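Local coordinates for fructooligosaccharide ABC transporter substrate-binding protein FusA (Streptococcus pneumoniae, PDB 5G5Y) that binds short- and long-chain fructooligosaccharides, with a preference for tetrasaccharides and larger, but not sucrose, for import by an ABC transporter, at residues D207-V212 against F220-D225; D193-F198 against R448-W453; G216-T221 against K484-Y489. All coordinates share one frame; numbering follows the deposited sequence.

Contact 1: D207-V212 against F220-D225; sequences DDHLVV and FTADND. With CA (calcium ion), chain D.
His-209 and Thr-221 meet at the open end of a beta hairpin, the antiparallel pair of strands 210-212 and 218-220, just where the chain leaving the second strand wraps around a calcium ion. Backbone bonding sets the register. Thr-221 N donates to His-209 O at 2.9 Å, fairly straight at 162°; a CA-H...O contact from Phe-220 CA reaches the same oxygen. Leu-210 and Phe-220 follow as a non-hydrogen-bonded pair, their side chains on one face of the hairpin, the one packed on helix 475-492.

Aromatic contacts come next. The edge of the His-209 ring is turned toward the face of the Phe-220 ring, offset, with planes at 67°. Phe-220 holds CG trans to its own N (chi1 -171°), which sets one ring face against His-209 CB, an off-centre CH-pi contact 4.2 Å from the centroid. A large apolar ring suits this place, since Met-442 and Ile-446 of helix 429-455 also touch it.

Threonine suits its position because its two branches serve different neighbours. CG2 packs on both methyls of Val-211, while OG1 lies at the edge of the imidazole and bonds to Asp-205 OD1, which His-209 ND1 also binds.

Metal binding completes the loop at one of the protein's experimentally established calcium sites. Asp-223 OD1, Asn-224 OD1, Asp-219 OD1, Phe-220 O and three waters give seven ligands, all hard oxygens of the kind that suits calcium. Phe-220 O binds the ion at 2.4 Å, while Phe-220 N donates to one of the coordinating waters at 3.0 Å.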
loop_
_atom_site.group_PDB
_atom_site.type_symbol
_atom_site.label_atom_id
_atom_site.label_comp_id
_atom_site.label_asym_id
_atom_site.label_seq_id
_atom_site.Cartn_x
_atom_site.Cartn_y
_atom_site.Cartn_z
ATOM N N ASP A 207 10.183 -3.556 1.586
ATOM C CA ASP A 207 10.497 -2.180 2.042
ATOM C C ASP A 207 10.654 -2.063 3.548
ATOM O O ASP A 207 11.256 -1.109 3.997
ATOM C CB ASP A 207 9.467 -1.177 1.499
ATOM C CG ASP A 207 9.632 -0.918 0.010
ATOM O OD1 ASP A 207 10.690 -1.311 -0.560
ATOM O OD2 ASP A 207 8.719 -0.316 -0.609
ATOM N N ASP A 208 10.099 -2.996 4.324
ATOM C CA ASP A 208 10.327 -3.043 5.786
ATOM C C ASP A 208 11.560 -3.872 6.186
ATOM O O ASP A 208 11.907 -3.924 7.358
ATOM C CB ASP A 208 9.135 -3.677 6.493
ATOM C CG ASP A 208 7.841 -2.911 6.271
ATOM O OD1 ASP A 208 7.830 -1.680 6.408
ATOM O OD2 ASP A 208 6.814 -3.544 5.942
ATOM N N HIS A 209 12.193 -4.539 5.214
ATOM C CA HIS A 209 13.236 -5.541 5.455
ATOM C C HIS A 209 12.812 -6.556 6.513
ATOM O O HIS A 209 13.621 -6.966 7.349
ATOM C CB HIS A 209 14.566 -4.902 5.830
ATOM C CG HIS A 209 14.995 -3.812 4.906
ATOM N ND1 HIS A 209 15.176 -4.011 3.555
ATOM C CD2 HIS A 209 15.250 -2.503 5.131
ATOM C CE1 HIS A 209 15.474 -2.858 2.980
ATOM N NE2 HIS A 209 15.545 -1.935 3.915
ATOM N N LEU A 210 11.537 -6.917 6.501
ATOM C CA LEU A 210 11.001 -7.802 7.525
ATOM C C LEU A 210 9.987 -8.773 6.946
ATOM O O LEU A 210 8.954 -8.353 6.411
ATOM C CB LEU A 210 10.361 -6.974 8.626
ATOM C CG LEU A 210 10.149 -7.670 9.951
ATOM C CD1 LEU A 210 11.461 -7.769 10.716
ATOM C CD2 LEU A 210 9.144 -6.868 10.772
ATOM N N VAL A 211 10.300 -10.065 7.067
ATOM C CA VAL A 211 9.340 -11.146 6.746
ATOM C C VAL A 211 9.034 -11.976 7.993
ATOM O O VAL A 211 9.669 -11.790 9.033
ATOM C CB VAL A 211 9.853 -12.036 5.574
ATOM C CG1 VAL A 211 9.977 -11.196 4.314
ATOM C CG2 VAL A 211 11.169 -12.718 5.912
ATOM N N VAL A 212 8.067 -12.889 7.880
ATOM C CA VAL A 212 7.696 -13.779 8.988
ATOM C C VAL A 212 7.857 -15.188 8.483
ATOM O O VAL A 212 7.184 -15.561 7.548
ATOM C CB VAL A 212 6.237 -13.604 9.465
ATOM C CG1 VAL A 212 5.955 -14.508 10.674
ATOM C CG2 VAL A 212 5.969 -12.164 9.825
ATOM N N PHE A 220 14.694 -10.316 9.873
ATOM C CA PHE A 220 15.215 -9.105 9.226
ATOM C C PHE A 220 15.937 -9.536 7.963
ATOM O O PHE A 220 16.849 -10.353 8.023
ATOM C CB PHE A 220 16.137 -8.334 10.155
ATOM C CG PHE A 220 16.529 -6.992 9.640
ATOM C CD1 PHE A 220 15.636 -5.952 9.674
ATOM C CD2 PHE A 220 17.825 -6.770 9.157
ATOM C CE1 PHE A 220 16.008 -4.691 9.237
ATOM C CE2 PHE A 220 18.190 -5.506 8.694
ATOM C CZ PHE A 220 17.269 -4.484 8.751
ATOM N N THR A 221 15.491 -9.070 6.811
ATOM C CA THR A 221 15.984 -9.622 5.566
ATOM C C THR A 221 17.363 -9.102 5.175
ATOM O O THR A 221 18.097 -9.764 4.459
ATOM C CB THR A 221 15.011 -9.326 4.428
ATOM O OG1 THR A 221 14.789 -7.925 4.388
ATOM C CG2 THR A 221 13.687 -10.055 4.641
ATOM N N ALA A 222 17.718 -7.916 5.641
ATOM C CA ALA A 222 18.913 -7.279 5.155
ATOM C C ALA A 222 20.222 -7.621 5.905
ATOM O O ALA A 222 21.241 -7.005 5.629
ATOM C CB ALA A 222 18.681 -5.787 5.084
ATOM N N ASP A 223 20.212 -8.604 6.802
ATOM C CA ASP A 223 21.461 -9.208 7.329
ATOM C C ASP A 223 21.592 -10.710 7.007
ATOM O O ASP A 223 22.391 -11.384 7.623
ATOM C CB ASP A 223 21.564 -8.970 8.836
ATOM C CG ASP A 223 20.529 -9.763 9.637
ATOM O OD1 ASP A 223 19.585 -10.330 9.001
ATOM O OD2 ASP A 223 20.685 -9.805 10.881
ATOM N N ASN A 224 20.803 -11.219 6.047
ATOM C CA ASN A 224 20.822 -12.640 5.683
ATOM C C ASN A 224 21.910 -12.883 4.609
ATOM O O ASN A 224 22.113 -12.047 3.735
ATOM C CB ASN A 224 19.475 -13.048 5.069
ATOM C CG ASN A 224 18.350 -13.097 6.083
ATOM O OD1 ASN A 224 18.574 -13.221 7.317
ATOM N ND2 ASN A 224 17.129 -13.063 5.588
ATOM N N ASP A 225 22.561 -14.035 4.660
ATOM C CA ASP A 225 23.457 -14.453 3.564
ATOM C C ASP A 225 22.757 -14.371 2.205
ATOM O O ASP A 225 23.395 -14.068 1.203
ATOM C CB ASP A 225 23.946 -15.870 3.790
ATOM C CG ASP A 225 24.877 -15.986 4.995
ATOM O OD1 ASP A 225 25.283 -14.941 5.573
ATOM O OD2 ASP A 225 25.216 -17.137 5.335
HETATM CA CA CA D . 17.900 -12.119 9.220
HETATM O O HOH W 1 16.867 -11.474 11.500
HETATM O O HOH W 2 17.915 -14.340 9.908
HETATM O O HOH W 3 19.624 -13.187 10.650
#

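Contact 2: D193-F198 against R448-W453; sequences DFKFLF and RKRAEW
Arg-450 reaches from helix 429-455 to Asp-193, and the two residues before it on the helix point elsewhere. Lys-449, just ahead of it, pairs within the helix, its NZ with Glu-452 OE1.

At Arg-450 the side chain points from the helix toward the loop. It runs extended through CG and CD and then bends (chi3 74°), which presents the guanidinium end-on to the Asp-193 carboxylate. The two groups lie nearly coplanar, 16° apart, and each oxygen takes one nitrogen. Arg-450 NH1 donates to the syn lone pair of Asp-193 OD2 at 2.9 Å, almost perfectly straight at 175°; Arg-450 NH2 meets Asp-193 OD1 on its syn side at 2.8 Å. Arginine suits this buried place, as its flat end can hold both oxygens at once and still give NH2 to Ser-187 OG. Over one guanidinium face sits Phe-194, its CZ 3.3 Å above the centre of the group. A flat apolar ring suits that face, which has no N-H directed at it.

Asp-193 also starts an Asx turn: OD2 accepts from Lys-195 N, two residues on. Lys-195 NZ joins the same Asp-193 OD2 at 2.8 Å, from above the carboxylate plane, and bonds as well to Tyr-447 OH. Lysine suits its place because the long chain, bent at its last two torsions, can fold back to the acid two residues earlier. With two cationic groups gathered on it, the carboxylate very probably stays ionised. This network lies close to the sugar site of the solute-binding protein, the side chain of Asp-193 being about 7 Å from that of substrate-binding Asn-191.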
loop_
_atom_site.group_PDB
_atom_site.type_symbol
_atom_site.label_atom_id
_atom_site.label_comp_id
_atom_site.label_asym_id
_atom_site.label_seq_id
_atom_site.Cartn_x
_atom_site.Cartn_y
_atom_site.Cartn_z
ATOM N N ASP A 193 11.845 -0.150 -7.200
ATOM C CA ASP A 193 13.085 -0.752 -6.751
ATOM C C ASP A 193 13.237 -2.194 -7.256
ATOM O O ASP A 193 12.241 -2.850 -7.523
ATOM C CB ASP A 193 13.130 -0.756 -5.215
ATOM C CG ASP A 193 14.497 -1.150 -4.684
ATOM O OD1 ASP A 193 15.483 -0.538 -5.159
ATOM O OD2 ASP A 193 14.637 -2.116 -3.886
ATOM N N PHE A 194 14.478 -2.709 -7.290
ATOM C CA PHE A 194 14.785 -4.038 -7.773
ATOM C C PHE A 194 14.629 -5.172 -6.747
ATOM O O PHE A 194 14.843 -6.330 -7.100
ATOM C CB PHE A 194 16.234 -4.115 -8.383
ATOM C CG PHE A 194 17.332 -3.736 -7.426
ATOM C CD1 PHE A 194 17.746 -4.599 -6.422
ATOM C CD2 PHE A 194 17.913 -2.480 -7.485
ATOM C CE1 PHE A 194 18.735 -4.216 -5.520
ATOM C CE2 PHE A 194 18.902 -2.107 -6.581
ATOM C CZ PHE A 194 19.327 -2.986 -5.615
ATOM N N LYS A 195 14.322 -4.854 -5.483
ATOM C CA LYS A 195 14.457 -5.830 -4.381
ATOM C C LYS A 195 13.569 -7.087 -4.568
ATOM O O LYS A 195 13.888 -8.160 -4.022
ATOM C CB LYS A 195 14.274 -5.184 -2.991
ATOM C CG LYS A 195 12.841 -4.726 -2.690
ATOM C CD LYS A 195 12.632 -4.296 -1.238
ATOM C CE LYS A 195 13.590 -3.205 -0.756
ATOM N NZ LYS A 195 13.280 -1.901 -1.419
ATOM N N PHE A 196 12.500 -6.984 -5.366
ATOM C CA PHE A 196 11.730 -8.164 -5.800
ATOM C C PHE A 196 12.595 -9.384 -6.224
ATOM O O PHE A 196 12.262 -10.564 -5.940
ATOM C CB PHE A 196 10.760 -7.761 -6.940
ATOM C CG PHE A 196 9.990 -8.905 -7.494
ATOM C CD1 PHE A 196 8.884 -9.410 -6.805
ATOM C CD2 PHE A 196 10.409 -9.527 -8.643
ATOM C CE1 PHE A 196 8.184 -10.505 -7.282
ATOM C CE2 PHE A 196 9.717 -10.637 -9.125
ATOM C CZ PHE A 196 8.606 -11.121 -8.438
ATOM N N LEU A 197 13.720 -9.124 -6.881
ATOM C CA LEU A 197 14.556 -10.214 -7.414
ATOM C C LEU A 197 15.336 -10.952 -6.324
ATOM O O LEU A 197 15.827 -12.051 -6.575
ATOM C CB LEU A 197 15.560 -9.703 -8.460
ATOM C CG LEU A 197 14.963 -9.244 -9.808
ATOM C CD1 LEU A 197 16.079 -8.879 -10.781
ATOM C CD2 LEU A 197 14.048 -10.294 -10.434
ATOM N N PHE A 198 15.479 -10.366 -5.138
ATOM C CA PHE A 198 16.294 -11.002 -4.086
ATOM C C PHE A 198 15.794 -12.379 -3.672
ATOM O O PHE A 198 16.606 -13.222 -3.255
ATOM C CB PHE A 198 16.438 -10.082 -2.859
ATOM C CG PHE A 198 17.554 -9.063 -3.007
ATOM C CD1 PHE A 198 17.882 -8.504 -4.261
ATOM C CD2 PHE A 198 18.300 -8.677 -1.903
ATOM C CE1 PHE A 198 18.918 -7.574 -4.384
ATOM C CE2 PHE A 198 19.333 -7.752 -2.018
ATOM C CZ PHE A 198 19.642 -7.196 -3.261
ATOM N N ARG A 448 22.387 2.959 1.565
ATOM C CA ARG A 448 23.693 3.495 1.162
ATOM C C ARG A 448 24.686 2.350 0.902
ATOM O O ARG A 448 25.344 2.327 -0.130
ATOM C CB ARG A 448 24.251 4.457 2.207
ATOM C CG ARG A 448 25.595 5.065 1.766
ATOM C CD ARG A 448 26.150 6.096 2.738
ATOM N NE ARG A 448 26.532 5.599 4.062
ATOM C CZ ARG A 448 27.685 4.999 4.381
ATOM N NH1 ARG A 448 28.615 4.711 3.465
ATOM N NH2 ARG A 448 27.913 4.668 5.656
ATOM N N LYS A 449 24.769 1.388 1.815
ATOM C CA LYS A 449 25.693 0.288 1.658
ATOM C C LYS A 449 25.313 -0.567 0.447
ATOM O O LYS A 449 26.177 -0.951 -0.335
ATOM C CB LYS A 449 25.750 -0.558 2.937
ATOM C CG LYS A 449 26.310 0.196 4.141
ATOM C CD LYS A 449 27.696 0.781 3.916
ATOM C CE LYS A 449 28.673 -0.280 3.484
ATOM N NZ LYS A 449 30.039 0.278 3.450
ATOM N N ARG A 450 24.014 -0.805 0.275
ATOM C CA ARG A 450 23.534 -1.573 -0.853
ATOM C C ARG A 450 23.954 -0.920 -2.193
ATOM O O ARG A 450 24.426 -1.617 -3.106
ATOM C CB ARG A 450 22.020 -1.787 -0.739
ATOM C CG ARG A 450 21.457 -2.851 -1.630
ATOM C CD ARG A 450 19.923 -2.785 -1.656
ATOM N NE ARG A 450 19.411 -1.661 -2.430
ATOM C CZ ARG A 450 18.164 -1.547 -2.910
ATOM N NH1 ARG A 450 17.251 -2.484 -2.695
ATOM N NH2 ARG A 450 17.849 -0.498 -3.649
ATOM N N ALA A 451 23.795 0.394 -2.295
ATOM C CA ALA A 451 24.145 1.134 -3.499
ATOM C C ALA A 451 25.670 1.058 -3.718
ATOM O O ALA A 451 26.111 0.834 -4.847
ATOM C CB ALA A 451 23.680 2.576 -3.384
ATOM N N GLU A 452 26.452 1.224 -2.641
ATOM C CA GLU A 452 27.928 1.192 -2.726
ATOM C C GLU A 452 28.419 -0.144 -3.168
ATOM O O GLU A 452 29.353 -0.236 -3.968
ATOM C CB GLU A 452 28.588 1.483 -1.371
ATOM C CG GLU A 452 28.490 2.926 -0.940
ATOM C CD GLU A 452 29.045 3.173 0.473
ATOM O OE1 GLU A 452 29.744 2.279 1.030
ATOM O OE2 GLU A 452 28.761 4.286 1.024
ATOM N N TRP A 453 27.810 -1.203 -2.646
ATOM C CA TRP A 453 28.179 -2.528 -3.031
ATOM C C TRP A 453 27.902 -2.848 -4.466
ATOM O O TRP A 453 28.571 -3.725 -5.030
ATOM C CB TRP A 453 27.532 -3.567 -2.135
ATOM C CG TRP A 453 28.075 -3.500 -0.720
ATOM C CD1 TRP A 453 29.338 -3.172 -0.317
ATOM C CD2 TRP A 453 27.346 -3.809 0.457
ATOM N NE1 TRP A 453 29.438 -3.248 1.064
ATOM C CE2 TRP A 453 28.232 -3.668 1.556
ATOM C CE3 TRP A 453 26.044 -4.244 0.690
ATOM C CZ2 TRP A 453 27.834 -3.918 2.856
ATOM C CZ3 TRP A 453 25.651 -4.493 2.005
ATOM C CH2 TRP A 453 26.532 -4.355 3.055
#

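Contact 3: G216-T221 against K484-Y489; sequences GKVDFT and KYYDQY. With CA (calcium ion), chain D.
Gly-216 and Val-218 lie against Tyr-486 in a partly buried, water-bridged packing of a hairpin strand on an alpha helix: strand 218-220, with the turn leading into it, rests on helix 475-492. No direct hydrogen bond joins the two segments. The extended first torsion of Tyr-486 (chi1 -177°) sends its ring obliquely past the hairpin. Its CE2 comes within 3.6 Å of Gly-216 O, and its CB touches Val-218 CG1 at 4.0 Å. Tyrosine suits this seam because, while CB meets that compact methyl, the ring reaches on to Gly-216 O and to Val-212 of the neighbouring strand. Farther along, the strand supplies Asp-219 OD1 to the calcium at 2.4 Å, together with Phe-220 O.

Gly-216 adopts a positive phi of 88°, at which a CB would press on the preceding carbonyl oxygen; lacking one, glycine makes the turn without strain. Gln-483, one helical turn before Asp-487, binds the backbone directly, its NE2 to Gly-216 O and its OE1 to Val-218 N.

Asp-487 works through water at the solvent-exposed side. Its OD1, also held by Gln-483 NE2, shares a water with Gly-216 O, and this water lies in the plane of the Tyr-486 ring at its edge. A second water spans the opposite charges, accepting from Lys-217 NZ at 2.6 Å and donating to Asp-487 OD2 at 2.5 Å.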
loop_
_atom_site.group_PDB
_atom_site.type_symbol
_atom_site.label_atom_id
_atom_site.label_comp_id
_atom_site.label_asym_id
_atom_site.label_seq_id
_atom_site.Cartn_x
_atom_site.Cartn_y
_atom_site.Cartn_z
ATOM N N GLY A 216 7.191 -18.950 12.720
ATOM C CA GLY A 216 6.563 -17.932 13.569
ATOM C C GLY A 216 7.556 -16.865 14.010
ATOM O O GLY A 216 7.237 -16.074 14.865
ATOM N N LYS A 217 8.772 -16.888 13.458
ATOM C CA LYS A 217 9.816 -15.947 13.829
ATOM C C LYS A 217 9.980 -14.867 12.795
ATOM O O LYS A 217 10.105 -15.132 11.596
ATOM C CB LYS A 217 11.142 -16.664 14.079
ATOM C CG LYS A 217 11.046 -17.677 15.231
ATOM C CD LYS A 217 10.315 -17.139 16.471
ATOM C CE LYS A 217 10.615 -17.991 17.707
ATOM N NZ LYS A 217 9.650 -17.706 18.804
ATOM N N VAL A 218 10.013 -13.638 13.278
ATOM C CA VAL A 218 10.180 -12.486 12.401
ATOM C C VAL A 218 11.642 -12.550 11.924
ATOM O O VAL A 218 12.520 -12.942 12.683
ATOM C CB VAL A 218 9.847 -11.143 13.094
ATOM C CG1 VAL A 218 8.422 -11.129 13.641
ATOM C CG2 VAL A 218 10.812 -10.816 14.218
ATOM N N ASP A 219 11.885 -12.227 10.673
ATOM C CA ASP A 219 13.249 -12.255 10.096
ATOM C C ASP A 219 13.593 -10.932 9.431
ATOM O O ASP A 219 12.865 -10.446 8.547
ATOM C CB ASP A 219 13.330 -13.431 9.104
ATOM C CG ASP A 219 14.731 -13.636 8.491
ATOM O OD1 ASP A 219 15.740 -13.227 9.083
ATOM O OD2 ASP A 219 14.817 -14.252 7.410
ATOM N N PHE A 220 14.694 -10.316 9.873
ATOM C CA PHE A 220 15.215 -9.105 9.226
ATOM C C PHE A 220 15.937 -9.536 7.963
ATOM O O PHE A 220 16.849 -10.353 8.023
ATOM C CB PHE A 220 16.137 -8.334 10.155
ATOM C CG PHE A 220 16.529 -6.992 9.640
ATOM C CD1 PHE A 220 15.636 -5.952 9.674
ATOM C CD2 PHE A 220 17.825 -6.770 9.157
ATOM C CE1 PHE A 220 16.008 -4.691 9.237
ATOM C CE2 PHE A 220 18.190 -5.506 8.694
ATOM C CZ PHE A 220 17.269 -4.484 8.751
ATOM N N THR A 221 15.491 -9.070 6.811
ATOM C CA THR A 221 15.984 -9.622 5.566
ATOM C C THR A 221 17.363 -9.102 5.175
ATOM O O THR A 221 18.097 -9.764 4.459
ATOM C CB THR A 221 15.011 -9.326 4.428
ATOM O OG1 THR A 221 14.789 -7.925 4.388
ATOM C CG2 THR A 221 13.687 -10.055 4.641
ATOM N N LYS A 484 7.706 -9.390 19.733
ATOM C CA LYS A 484 6.758 -9.252 20.809
ATOM C C LYS A 484 5.337 -8.950 20.300
ATOM O O LYS A 484 4.366 -9.602 20.686
ATOM C CB LYS A 484 7.237 -8.175 21.793
ATOM C CG LYS A 484 6.316 -7.887 22.979
ATOM C CD LYS A 484 6.899 -6.782 23.865
ATOM C CE LYS A 484 6.699 -5.407 23.253
ATOM N NZ LYS A 484 7.102 -4.297 24.163
ATOM N N TYR A 485 5.212 -7.953 19.453
ATOM C CA TYR A 485 3.905 -7.623 18.905
ATOM C C TYR A 485 3.328 -8.716 17.993
ATOM O O TYR A 485 2.112 -8.921 17.988
ATOM C CB TYR A 485 3.935 -6.269 18.211
ATOM C CG TYR A 485 3.990 -5.143 19.202
ATOM C CD1 TYR A 485 2.831 -4.711 19.844
ATOM C CD2 TYR A 485 5.201 -4.535 19.539
ATOM C CE1 TYR A 485 2.871 -3.704 20.780
ATOM C CE2 TYR A 485 5.247 -3.510 20.464
ATOM C CZ TYR A 485 4.077 -3.112 21.101
ATOM O OH TYR A 485 4.093 -2.102 22.054
ATOM N N TYR A 486 4.190 -9.414 17.258
ATOM C CA TYR A 486 3.750 -10.536 16.421
ATOM C C TYR A 486 3.120 -11.635 17.274
ATOM O O TYR A 486 2.002 -12.122 16.980
ATOM C CB TYR A 486 4.892 -11.090 15.568
ATOM C CG TYR A 486 4.393 -12.187 14.669
ATOM C CD1 TYR A 486 3.708 -11.877 13.517
ATOM C CD2 TYR A 486 4.533 -13.537 14.998
ATOM C CE1 TYR A 486 3.200 -12.858 12.687
ATOM C CE2 TYR A 486 4.021 -14.547 14.147
ATOM C CZ TYR A 486 3.339 -14.173 12.992
ATOM O OH TYR A 486 2.760 -15.067 12.081
ATOM N N ASP A 487 3.823 -11.995 18.356
ATOM C CA ASP A 487 3.323 -13.021 19.260
ATOM C C ASP A 487 2.013 -12.571 19.898
ATOM O O ASP A 487 1.085 -13.362 19.965
ATOM C CB ASP A 487 4.358 -13.405 20.338
ATOM C CG ASP A 487 5.648 -14.012 19.745
ATOM O OD1 ASP A 487 5.674 -14.459 18.565
ATOM O OD2 ASP A 487 6.652 -14.061 20.469
ATOM N N GLN A 488 1.921 -11.329 20.359
ATOM C CA GLN A 488 0.656 -10.832 20.924
ATOM C C GLN A 488 -0.521 -10.879 19.912
ATOM O O GLN A 488 -1.643 -11.267 20.253
ATOM C CB GLN A 488 0.819 -9.410 21.455
ATOM C CG GLN A 488 1.624 -9.312 22.736
ATOM C CD GLN A 488 1.927 -7.876 23.173
ATOM O OE1 GLN A 488 1.494 -6.896 22.543
ATOM N NE2 GLN A 488 2.691 -7.747 24.262
ATOM N N TYR A 489 -0.266 -10.440 18.682
ATOM C CA TYR A 489 -1.250 -10.531 17.593
ATOM C C TYR A 489 -1.784 -11.950 17.386
ATOM O O TYR A 489 -3.007 -12.143 17.263
ATOM C CB TYR A 489 -0.648 -10.003 16.292
ATOM C CG TYR A 489 -1.552 -10.079 15.110
ATOM C CD1 TYR A 489 -2.547 -9.140 14.900
ATOM C CD2 TYR A 489 -1.408 -11.099 14.196
ATOM C CE1 TYR A 489 -3.374 -9.222 13.777
ATOM C CE2 TYR A 489 -2.206 -11.181 13.076
ATOM C CZ TYR A 489 -3.190 -10.245 12.876
ATOM O OH TYR A 489 -3.953 -10.405 11.763
HETATM CA CA CA D . 17.900 -12.119 9.220
HETATM O O HOH W 4 5.475 -16.651 16.938
HETATM O O HOH W 5 8.592 -15.650 20.088
HETATM O O HOH W 1 16.867 -11.474 11.500
HETATM O O HOH W 2 17.915 -14.340 9.908
HETATM O O HOH W 3 19.624 -13.187 10.650
#

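In the fold
From the N terminus, contact 2 opens first, at 193-198, and its loop closes some 250 residues later on helix 429-455. Nested inside it is the short loop of contact 1, from 207-212 to 220-225, which spans the hairpin turn. Contact 3 begins within that turn, sharing Phe-220 and Thr-221 with contact 1, and closes at 484-489, beyond the end of contact 2; the loops of contacts 2 and 3 therefore cross. Contacts 1 and 3 also share the calcium ion, and a salt bridge from Asp-207 to Lys-195 links contact 1 to contact 2. Together they tie the hairpin and the loop before it to two C-terminal helices, 429-455 and 475-492.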